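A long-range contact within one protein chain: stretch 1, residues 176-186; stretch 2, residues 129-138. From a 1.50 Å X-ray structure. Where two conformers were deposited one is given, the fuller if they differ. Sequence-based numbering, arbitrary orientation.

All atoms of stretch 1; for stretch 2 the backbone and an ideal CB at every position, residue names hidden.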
# COMPACT_ATOMS: atom_id res chain seq x y z
N GLU A 176 -0.04 -19.87 0.39
CA GLU A 176 0.34 -19.92 -1.02
C GLU A 176 0.39 -18.51 -1.64
O GLU A 176 1.27 -18.21 -2.45
CB GLU A 176 -0.64 -20.81 -1.79
CG GLU A 176 -0.41 -20.80 -3.30
CD GLU A 176 -1.25 -21.81 -4.09
OE1 GLU A 176 -2.08 -22.54 -3.49
OE2 GLU A 176 -1.04 -21.88 -5.32
N TRP A 177 -0.56 -17.67 -1.25
CA TRP A 177 -0.63 -16.34 -1.80
C TRP A 177 0.60 -15.55 -1.41
O TRP A 177 1.24 -14.89 -2.26
CB TRP A 177 -1.88 -15.64 -1.23
CG TRP A 177 -2.15 -14.24 -1.74
CD1 TRP A 177 -1.76 -13.69 -2.95
CD2 TRP A 177 -2.92 -13.24 -1.08
NE1 TRP A 177 -2.26 -12.42 -3.07
CE2 TRP A 177 -2.98 -12.11 -1.94
CE3 TRP A 177 -3.58 -13.18 0.18
CZ2 TRP A 177 -3.67 -10.94 -1.59
CZ3 TRP A 177 -4.27 -12.02 0.51
CH2 TRP A 177 -4.30 -10.92 -0.36
N LEU A 178 0.91 -15.53 -0.11
CA LEU A 178 2.05 -14.74 0.32
C LEU A 178 3.37 -15.28 -0.28
O LEU A 178 4.29 -14.51 -0.60
CB LEU A 178 2.14 -14.65 1.84
CG LEU A 178 1.00 -13.94 2.59
CD1 LEU A 178 1.34 -13.86 4.11
CD2 LEU A 178 0.68 -12.53 1.98
N THR A 179 3.47 -16.60 -0.41
CA THR A 179 4.62 -17.21 -1.10
C THR A 179 4.74 -16.72 -2.54
O THR A 179 5.82 -16.37 -2.99
CB THR A 179 4.53 -18.74 -1.07
OG1 THR A 179 4.51 -19.17 0.31
CG2 THR A 179 5.75 -19.38 -1.80
N PHE A 180 3.61 -16.61 -3.22
CA PHE A 180 3.64 -16.16 -4.60
C PHE A 180 4.16 -14.73 -4.71
O PHE A 180 4.94 -14.39 -5.61
CB PHE A 180 2.25 -16.26 -5.22
CG PHE A 180 2.18 -15.71 -6.60
CD1 PHE A 180 2.54 -16.51 -7.69
CD2 PHE A 180 1.76 -14.39 -6.84
CE1 PHE A 180 2.51 -16.00 -8.97
CE2 PHE A 180 1.71 -13.88 -8.12
CZ PHE A 180 2.08 -14.69 -9.20
N ILE A 181 3.70 -13.87 -3.80
CA ILE A 181 4.14 -12.47 -3.85
C ILE A 181 5.64 -12.36 -3.63
O ILE A 181 6.35 -11.69 -4.41
CB ILE A 181 3.34 -11.65 -2.83
CG1 ILE A 181 1.88 -11.63 -3.22
CG2 ILE A 181 3.88 -10.22 -2.75
CD1 ILE A 181 0.95 -10.95 -2.18
N GLU A 182 6.11 -13.05 -2.60
CA GLU A 182 7.53 -13.06 -2.30
C GLU A 182 8.31 -13.58 -3.49
O GLU A 182 9.27 -12.93 -3.90
CB GLU A 182 7.80 -13.88 -1.03
CG GLU A 182 9.28 -13.97 -0.67
CD GLU A 182 9.92 -12.64 -0.25
OE1 GLU A 182 9.22 -11.65 0.06
OE2 GLU A 182 11.17 -12.59 -0.23
N TYR A 183 7.88 -14.70 -4.06
CA TYR A 183 8.60 -15.34 -5.17
C TYR A 183 8.71 -14.41 -6.36
O TYR A 183 9.78 -14.29 -6.98
CB TYR A 183 7.88 -16.61 -5.57
CG TYR A 183 8.61 -17.42 -6.63
CD1 TYR A 183 9.63 -18.29 -6.26
CD2 TYR A 183 8.27 -17.34 -7.97
CE1 TYR A 183 10.32 -19.02 -7.19
CE2 TYR A 183 8.96 -18.07 -8.93
CZ TYR A 183 9.97 -18.92 -8.52
OH TYR A 183 10.67 -19.68 -9.43
N ASN A 184 7.60 -13.76 -6.69
CA ASN A 184 7.58 -12.80 -7.79
C ASN A 184 8.41 -11.56 -7.51
O ASN A 184 9.09 -11.04 -8.41
CB ASN A 184 6.15 -12.45 -8.17
CG ASN A 184 5.47 -13.56 -8.93
OD1 ASN A 184 5.63 -14.74 -8.63
ND2 ASN A 184 4.69 -13.18 -9.94
N LEU A 185 8.41 -11.09 -6.26
CA LEU A 185 9.17 -9.89 -5.86
C LEU A 185 10.38 -10.24 -4.95
O LEU A 185 11.44 -10.63 -5.45
CB LEU A 185 8.25 -8.82 -5.24
CG LEU A 185 7.00 -8.29 -5.98
CD1 LEU A 185 6.14 -7.51 -5.01
CD2 LEU A 185 7.31 -7.43 -7.21
N LYS A 186 10.23 -10.11 -3.63
CA LYS A 186 11.27 -10.47 -2.65
C LYS A 186 11.57 -9.35 -1.63
O LYS A 186 12.28 -8.38 -1.88
CB LYS A 186 12.57 -10.94 -3.31
CG LYS A 186 12.72 -12.43 -3.56
CD LYS A 186 12.69 -12.74 -5.04
CE LYS A 186 13.82 -13.69 -5.46
NZ LYS A 186 13.37 -15.12 -5.52
N UNK A 129 -10.48 -5.96 -3.33
CA UNK A 129 -9.13 -6.46 -3.59
C UNK A 129 -8.03 -5.69 -2.86
O UNK A 129 -7.84 -4.48 -3.11
CB UNK A 129 -8.86 -6.42 -5.09
N UNK A 130 -7.30 -6.43 -2.01
CA UNK A 130 -6.23 -5.86 -1.22
C UNK A 130 -4.95 -6.64 -1.53
O UNK A 130 -4.92 -7.89 -1.45
CB UNK A 130 -6.56 -5.90 0.27
N UNK A 131 -3.88 -5.92 -1.88
CA UNK A 131 -2.61 -6.59 -2.12
C UNK A 131 -1.63 -6.16 -1.03
O UNK A 131 -1.24 -4.98 -0.97
CB UNK A 131 -2.07 -6.27 -3.51
N UNK A 132 -1.21 -7.12 -0.18
CA UNK A 132 -0.26 -6.81 0.90
C UNK A 132 1.17 -6.95 0.41
O UNK A 132 1.51 -7.98 -0.19
CB UNK A 132 -0.49 -7.72 2.11
N UNK A 133 2.00 -5.94 0.68
CA UNK A 133 3.42 -5.99 0.36
C UNK A 133 4.23 -5.67 1.59
O UNK A 133 3.86 -4.79 2.39
CB UNK A 133 3.76 -5.02 -0.77
N UNK A 134 5.37 -6.35 1.74
CA UNK A 134 6.35 -5.88 2.72
C UNK A 134 7.10 -4.70 2.13
O UNK A 134 7.13 -4.49 0.91
CB UNK A 134 7.32 -7.00 3.12
N UNK A 135 7.78 -3.96 3.00
CA UNK A 135 8.61 -2.86 2.51
C UNK A 135 9.68 -3.34 1.50
O UNK A 135 9.91 -2.69 0.48
CB UNK A 135 9.29 -2.16 3.69
N UNK A 136 10.29 -4.49 1.78
CA UNK A 136 11.32 -5.02 0.88
C UNK A 136 10.74 -5.37 -0.49
O UNK A 136 11.35 -5.10 -1.51
CB UNK A 136 11.98 -6.26 1.50
N UNK A 137 9.54 -5.92 -0.49
CA UNK A 137 8.85 -6.22 -1.75
C UNK A 137 8.49 -4.95 -2.51
O UNK A 137 8.64 -4.88 -3.73
CB UNK A 137 7.58 -7.04 -1.48
N UNK A 138 8.00 -3.94 -1.80
CA UNK A 138 7.62 -2.69 -2.42
C UNK A 138 8.84 -1.99 -3.02
O UNK A 138 8.76 -1.44 -4.14
CB UNK A 138 6.93 -1.78 -1.40

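Stretch 1 presents one side of a helix, with Trp177, Leu178, Ile181 and Glu182 along it and Leu185 just past its end, to a strand that crosses at 56° and then turns into a helix. Position 129 has nothing of stretch 1 within 5.5 Å of its ideal CB, so the contact sets no preference; the residue is Pro129. At 130 the CB points sideways and is equally remote, but the backbone O lies 3.3 Å from Trp177 CH2, near the plane of the indole ring. Extended angles (-123/128) would suit a beta-branched residue among others, and Val130 is found.

Position 131 has its CB 5.3 Å from Trp177 CZ2. An apolar chain would be compatible with that ring, though the contact is too slight to specify one; Ile131 adds little.

At 132 the surroundings are distinctly apolar: Leu178 CD2 is 4.9 Å from the ideal CB, and the indole and Ile181 lie close by. A compact apolar residue would suit, and phi of -88° leaves proline possible. The residue is Pro132. Its CG lies over one face of the Trp177 ring, its CD packs 3.5 Å from Trp177 CZ2, and CG reaches Leu178 CD2 at 3.9 Å. Ile181 CD1 adds a contact of 4.0 Å to Pro132 CD.

The CB at 133 points sideways, 5.5 Å from Leu185 CD1, so a side chain must extend to meet the methyls of Ile181 and Leu185; leucine, isoleucine or methionine could do so. Leu133 places CD2 3.7 Å from both Ile181 CG2 and Leu185 CD1.

Position 134 precedes a helix, where serine, threonine, aspartate or asparagine commonly caps. Thr134 OG1 accepts from the backbone N of position 137 at 3.1 Å, and a water bonded to OG1 donates to Glu182 OE1. Position 135 is out of reach, leaving the choice open; it is Val135.

At 136 the ideal CB is 4.0 Å from Lys186 O, beside the chain, and small or polar residues seem suitable. Asp136 occupies it without hydrogen bonding to stretch 1.

Position 137 is the most closely engaged. Its CB is 3.8 Å from Leu185 CD1, while the carboxylate of Glu182 lies farther along, so a long chain with an apolar stem and a donor at its tip would fit: glutamine, lysine or arginine. In Gln137, NE2 donates to Glu182 OE1 at 2.6 Å and to a water that donates to Leu178 O. The amide's other end, OE1, accepts from Thr134 N at 2.9 Å, tying the side chain back to its own helix start.

At 138 the CB points away from stretch 1, so this contact sets no preference; Phe138 is found and makes no contact.

Stretch 2 (129-138) PVIPLTVDQF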
# COMPACT_ATOMS: atom_id res chain seq x y z
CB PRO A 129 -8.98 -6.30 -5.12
CG PRO A 129 -9.87 -5.14 -5.45
CD PRO A 129 -11.01 -5.21 -4.49
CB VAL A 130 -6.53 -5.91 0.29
CG1 VAL A 130 -5.36 -5.26 1.06
CG2 VAL A 130 -7.86 -5.18 0.63
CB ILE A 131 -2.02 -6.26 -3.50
CG1 ILE A 131 -2.99 -6.61 -4.64
CG2 ILE A 131 -0.71 -7.02 -3.67
CD1 ILE A 131 -3.99 -5.48 -4.98
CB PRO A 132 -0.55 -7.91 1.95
CG PRO A 132 -0.91 -9.12 1.06
CD PRO A 132 -1.60 -8.55 -0.17
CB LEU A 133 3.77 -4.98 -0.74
CG LEU A 133 3.16 -5.15 -2.13
CD1 LEU A 133 3.73 -4.10 -3.11
CD2 LEU A 133 3.37 -6.56 -2.69
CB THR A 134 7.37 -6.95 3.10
OG1 THR A 134 8.17 -7.23 1.94
CG2 THR A 134 6.67 -8.19 3.62
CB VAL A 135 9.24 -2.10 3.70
CG1 VAL A 135 10.21 -1.02 3.19
CG2 VAL A 135 8.14 -1.48 4.53
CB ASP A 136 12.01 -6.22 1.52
CG ASP A 136 12.88 -5.84 2.74
OD1 ASP A 136 13.42 -4.71 2.78
OD2 ASP A 136 13.04 -6.69 3.66
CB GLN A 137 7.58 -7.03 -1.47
CG GLN A 137 7.88 -8.45 -0.99
CD GLN A 137 6.71 -9.12 -0.33
OE1 GLN A 137 5.65 -8.51 -0.12
NE2 GLN A 137 6.89 -10.40 0.00
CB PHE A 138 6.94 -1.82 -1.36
CG PHE A 138 6.44 -0.50 -1.87
CD1 PHE A 138 5.54 -0.45 -2.94
CD2 PHE A 138 6.86 0.70 -1.27
CE1 PHE A 138 5.05 0.79 -3.41
CE2 PHE A 138 6.39 1.92 -1.72
CZ PHE A 138 5.51 1.97 -2.78
O HOH W 1 9.85 -9.36 1.88
O HOH W 2 4.57 -12.17 0.91
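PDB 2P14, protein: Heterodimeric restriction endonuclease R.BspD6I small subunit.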